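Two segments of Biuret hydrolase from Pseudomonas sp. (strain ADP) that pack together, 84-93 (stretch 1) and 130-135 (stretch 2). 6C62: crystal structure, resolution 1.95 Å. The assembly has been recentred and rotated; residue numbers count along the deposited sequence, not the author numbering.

Stretch 1 84-93: TLAGSKINRT
Stretch 2 (130-135) ENTHYG

Contact between residues 84-93 and 130-135 of one chain of biuret hydrolase, burying 344 Å² in all. Stretch 1 has no regular helix or strand; a type I' turn from Leu-85 to Ser-88, with Ala-86 (phi/psi 47/44) and Gly-87 (66/12) at its corners, is closed by Ser-88 N to Leu-85 O at 3.0 Å. Ser-88 (chi1 p) also donates from OG to Leu-85 O (2.7 Å) while OG accepts from Asn-91 N (3.0 Å). In register, Gly-87 lies nearest Asn-131 (CA to CA 7.3 Å) and Lys-89 nearest His-133 (CA to CA 6.9 Å).

Glu-130 does not reach stretch 1. Asn-131 (phi/psi -89/120, chi1 t, chi2 -56°) points toward stretch 1 and uses both ends of its amide: ND2 donates almost linearly to Gly-87 O (2.9 Å, 170°), and OD1 accepts from His-133 N (2.8 Å) and Tyr-134 N (3.0 Å), tying its side chain to the following backbone. An ideal CB on Gly-87 would lie 3.4 Å from Asn-131 ND2. Thr-132 to Tyr-134 have helical phi/psi, and Thr-132 points sideways and makes no contact with stretch 1. His-133 (chi1 -43°, chi2 -57°) points toward stretch 1; Lys-89 (chi1 p, then t throughout) lays CG over one ring face, 3.9 Å from the centroid, and a water bridges Lys-89 NZ (3.1 Å) and His-133 ND1 (2.6 Å). Gly-87 O lies at the ring edge, 3.7 Å from His-133 CD2.

Tyr-134 (chi1 m, chi2 -72°) has the largest covered area, 93 Å². Its OH donates to Ser-88 O (2.7 Å) and accepts from Arg-92 NE (3.1 Å, 160°), the hydroxyl lying near the guanidinium plane; Arg-92 is extended beyond chi1 m. Leu-85 (m, t) brings CD1 to 3.9 Å from Tyr-134 CZ. Gly-135 (87/159) closes the segment with a weak bond from N to Asn-131 O (2.8 Å).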

ATOM      1  N   THR A  84      -3.280 -22.266 -16.764  1.00 10.90           N
ATOM      2  CA  THR A  84      -2.293 -22.040 -15.680  1.00 10.74           C
ATOM      3  C   THR A  84      -2.760 -22.676 -14.367  1.00 10.31           C
ATOM      4  O   THR A  84      -3.737 -22.198 -13.742  1.00  9.61           O
ATOM      5  CB  THR A  84      -2.066 -20.532 -15.479  1.00 10.92           C
ATOM      6  OG1 THR A  84      -1.717 -19.946 -16.729  1.00 10.78           O
ATOM      7  CG2 THR A  84      -0.955 -20.270 -14.421  1.00 10.82           C
ATOM      8  N   LEU A  85      -2.061 -23.716 -13.942  1.00 10.00           N
ATOM      9  CA  LEU A  85      -2.520 -24.486 -12.750  1.00 10.82           C
ATOM     10  C   LEU A  85      -2.149 -23.878 -11.408  1.00  9.82           C
ATOM     11  O   LEU A  85      -2.905 -24.021 -10.464  1.00  9.94           O
ATOM     12  CB  LEU A  85      -1.983 -25.920 -12.812  1.00 12.03           C
ATOM     13  CG  LEU A  85      -2.443 -26.781 -13.990  1.00 12.82           C
ATOM     14  CD1 LEU A  85      -1.704 -28.112 -13.909  1.00 12.78           C
ATOM     15  CD2 LEU A  85      -3.983 -26.926 -13.955  1.00 13.53           C
ATOM     16  N   ALA A  86      -0.952 -23.262 -11.307  1.00  9.65           N
ATOM     17  CA  ALA A  86      -0.415 -22.792 -10.035  1.00  9.30           C
ATOM     18  C   ALA A  86      -0.532 -23.873  -8.927  1.00  9.48           C
ATOM     19  O   ALA A  86      -0.913 -23.594  -7.794  1.00  8.92           O
ATOM     20  CB  ALA A  86      -1.099 -21.511  -9.615  1.00  9.47           C
ATOM     21  N   GLY A  87      -0.193 -25.110  -9.305  1.00  9.39           N
ATOM     22  CA  GLY A  87      -0.188 -26.260  -8.418  1.00  9.89           C
ATOM     23  C   GLY A  87      -1.536 -26.737  -7.864  1.00  9.87           C
ATOM     24  O   GLY A  87      -1.549 -27.549  -6.941  1.00  9.54           O
ATOM     25  N   SER A  88      -2.647 -26.229  -8.426  1.00  9.60           N
ATOM     26  CA  SER A  88      -3.938 -26.420  -7.898  1.00  9.97           C
ATOM     27  C   SER A  88      -4.755 -27.320  -8.787  1.00 10.23           C
ATOM     28  O   SER A  88      -4.461 -27.498  -9.990  1.00 11.56           O
ATOM     29  CB  SER A  88      -4.671 -25.087  -7.741  1.00 10.58           C
ATOM     30  OG  SER A  88      -5.158 -24.631  -9.035  1.00  9.24           O
ATOM     31  N   LYS A  89      -5.786 -27.910  -8.191  1.00 11.99           N
ATOM     32  CA  LYS A  89      -6.838 -28.471  -8.999  1.00 14.85           C
ATOM     33  C   LYS A  89      -7.968 -27.513  -9.283  1.00 13.51           C
ATOM     34  O   LYS A  89      -8.593 -27.637 -10.334  1.00 13.32           O
ATOM     35  CB  LYS A  89      -7.293 -29.836  -8.487  1.00 19.61           C
ATOM     36  CG  LYS A  89      -7.979 -29.907  -7.202  1.00 20.80           C
ATOM     37  CD  LYS A  89      -8.463 -31.352  -7.004  1.00 23.81           C
ATOM     38  CE  LYS A  89      -9.353 -31.350  -5.784  1.00 25.60           C
ATOM     39  NZ  LYS A  89      -9.460 -32.740  -5.275  1.00 28.61           N
ATOM     40  N   ILE A  90      -8.156 -26.508  -8.410  1.00 13.13           N
ATOM     41  CA  ILE A  90      -9.127 -25.452  -8.617  1.00 12.41           C
ATOM     42  C   ILE A  90      -9.023 -24.760  -9.971  1.00 11.86           C
ATOM     43  O   ILE A  90     -10.012 -24.492 -10.607  1.00 12.08           O
ATOM     44  CB  ILE A  90      -9.040 -24.456  -7.453  1.00 13.36           C
ATOM     45  CG1 ILE A  90      -9.801 -25.027  -6.257  1.00 13.25           C
ATOM     46  CG2 ILE A  90      -9.727 -23.127  -7.794  1.00 15.40           C
ATOM     47  CD1 ILE A  90      -9.504 -24.348  -4.965  1.00 13.08           C
ATOM     48  N   ASN A  91      -7.812 -24.469 -10.414  1.00 11.36           N
ATOM     49  CA  ASN A  91      -7.601 -23.750 -11.677  1.00 11.25           C
ATOM     50  C   ASN A  91      -7.826 -24.620 -12.937  1.00 12.32           C
ATOM     51  O   ASN A  91      -7.816 -24.054 -14.034  1.00 10.91           O
ATOM     52  CB  ASN A  91      -6.205 -23.149 -11.766  1.00 10.81           C
ATOM     53  CG  ASN A  91      -6.030 -21.904 -10.886  1.00 11.48           C
ATOM     54  OD1 ASN A  91      -6.869 -21.616 -10.050  1.00 11.36           O
ATOM     55  ND2 ASN A  91      -4.901 -21.197 -11.068  1.00 10.31           N
ATOM     56  N   ARG A  92      -8.109 -25.908 -12.798  1.00 12.76           N
ATOM     57  CA  ARG A  92      -8.107 -26.783 -14.007  1.00 14.36           C
ATOM     58  C   ARG A  92      -9.129 -26.375 -15.060  1.00 14.50           C
ATOM     59  O   ARG A  92      -8.838 -26.466 -16.232  1.00 14.67           O
ATOM     60  CB  ARG A  92      -8.364 -28.257 -13.679  1.00 14.04           C
ATOM     61  CG  ARG A  92      -7.166 -28.960 -13.052  1.00 14.39           C
ATOM     62  CD  ARG A  92      -7.598 -30.208 -12.327  1.00 14.58           C
ATOM     63  NE  ARG A  92      -6.478 -30.847 -11.685  1.00 15.28           N
ATOM     64  CZ  ARG A  92      -6.594 -31.954 -10.948  1.00 16.13           C
ATOM     65  NH1 ARG A  92      -7.809 -32.552 -10.801  1.00 16.93           N
ATOM     66  NH2 ARG A  92      -5.497 -32.492 -10.457  1.00 17.10           N
ATOM     67  N   THR A  93     -10.252 -25.856 -14.619  1.00 15.75           N
ATOM     68  CA  THR A  93     -11.334 -25.479 -15.474  1.00 17.53           C
ATOM     69  C   THR A  93     -11.284 -24.050 -16.011  1.00 19.14           C
ATOM     70  O   THR A  93     -12.187 -23.652 -16.717  1.00 17.19           O
ATOM     71  CB  THR A  93     -12.712 -25.647 -14.721  1.00 20.44           C
ATOM     72  OG1 THR A  93     -12.676 -24.884 -13.503  1.00 18.58           O
ATOM     73  CG2 THR A  93     -12.993 -27.126 -14.408  1.00 18.84           C
ATOM     74  N   GLU A 130       5.455 -30.822  -1.779  1.00 16.28           N
ATOM     75  CA  GLU A 130       4.736 -32.037  -1.481  1.00 19.11           C
ATOM     76  C   GLU A 130       3.276 -31.793  -1.838  1.00 17.01           C
ATOM     77  O   GLU A 130       2.443 -31.476  -0.979  1.00 23.95           O
ATOM     78  CB  GLU A 130       4.939 -32.398  -0.002  1.00 21.06           C
ATOM     79  CG  GLU A 130       6.401 -32.821   0.276  1.00 23.88           C
ATOM     80  CD  GLU A 130       6.678 -33.037   1.773  1.00 30.08           C
ATOM     81  OE1 GLU A 130       6.794 -32.027   2.573  1.00 31.00           O
ATOM     82  OE2 GLU A 130       6.794 -34.238   2.126  1.00 29.71           O
ATOM     83  N   ASN A 131       2.980 -31.895  -3.107  1.00 14.68           N
ATOM     84  CA  ASN A 131       1.695 -31.513  -3.643  1.00 12.85           C
ATOM     85  C   ASN A 131       0.759 -32.734  -3.583  1.00 12.93           C
ATOM     86  O   ASN A 131       1.030 -33.809  -4.233  1.00 11.77           O
ATOM     87  CB  ASN A 131       1.890 -31.001  -5.078  1.00 12.10           C
ATOM     88  CG  ASN A 131       0.599 -30.383  -5.656  1.00 13.21           C
ATOM     89  OD1 ASN A 131      -0.483 -31.055  -5.705  1.00 12.67           O
ATOM     90  ND2 ASN A 131       0.672 -29.115  -6.065  1.00 12.17           N
ATOM     91  N   THR A 132      -0.342 -32.613  -2.860  1.00 12.81           N
ATOM     92  CA  THR A 132      -1.296 -33.733  -2.741  1.00 13.19           C
ATOM     93  C   THR A 132      -1.965 -34.113  -4.100  1.00 14.17           C
ATOM     94  O   THR A 132      -2.203 -35.273  -4.356  1.00 14.10           O
ATOM     95  CB  THR A 132      -2.377 -33.435  -1.665  1.00 14.34           C
ATOM     96  OG1 THR A 132      -1.743 -33.219  -0.421  1.00 12.78           O
ATOM     97  CG2 THR A 132      -3.425 -34.563  -1.484  1.00 16.08           C
ATOM     98  N   HIS A 133      -2.229 -33.165  -4.980  1.00 12.78           N
ATOM     99  CA  HIS A 133      -2.974 -33.424  -6.182  1.00 12.89           C
ATOM    100  C   HIS A 133      -2.031 -34.040  -7.238  1.00 13.65           C
ATOM    101  O   HIS A 133      -2.408 -35.013  -7.898  1.00 14.36           O
ATOM    102  CB  HIS A 133      -3.573 -32.169  -6.779  1.00 14.74           C
ATOM    103  CG  HIS A 133      -4.203 -31.228  -5.800  1.00 15.30           C
ATOM    104  ND1 HIS A 133      -5.210 -31.599  -4.952  1.00 15.44           N
ATOM    105  CD2 HIS A 133      -3.980 -29.907  -5.571  1.00 16.56           C
ATOM    106  CE1 HIS A 133      -5.578 -30.566  -4.223  1.00 17.09           C
ATOM    107  NE2 HIS A 133      -4.845 -29.514  -4.585  1.00 17.10           N
ATOM    108  N   TYR A 134      -0.831 -33.465  -7.404  1.00 11.01           N
ATOM    109  CA  TYR A 134       0.085 -33.831  -8.456  1.00 11.75           C
ATOM    110  C   TYR A 134       1.221 -34.766  -8.028  1.00 11.77           C
ATOM    111  O   TYR A 134       1.998 -35.190  -8.866  1.00 12.47           O
ATOM    112  CB  TYR A 134       0.656 -32.548  -9.129  1.00 11.70           C
ATOM    113  CG  TYR A 134      -0.433 -31.778  -9.755  1.00 11.77           C
ATOM    114  CD1 TYR A 134      -1.041 -32.223 -10.900  1.00 12.58           C
ATOM    115  CD2 TYR A 134      -0.953 -30.660  -9.142  1.00 11.56           C
ATOM    116  CE1 TYR A 134      -2.100 -31.490 -11.477  1.00 12.58           C
ATOM    117  CE2 TYR A 134      -1.993 -29.978  -9.677  1.00 11.74           C
ATOM    118  CZ  TYR A 134      -2.583 -30.407 -10.838  1.00 12.05           C
ATOM    119  OH  TYR A 134      -3.661 -29.724 -11.334  1.00 11.86           O
ATOM    120  N   GLY A 135       1.330 -35.023  -6.739  1.00 10.97           N
ATOM    121  CA  GLY A 135       2.402 -35.782  -6.167  1.00 11.83           C
ATOM    122  C   GLY A 135       3.625 -34.930  -5.831  1.00 12.08           C
ATOM    123  O   GLY A 135       3.785 -33.804  -6.366  1.00 11.59           O
TER
HETATM  124  O   HOH W   1      -6.641 -33.786  -4.589  1.00 20.92           O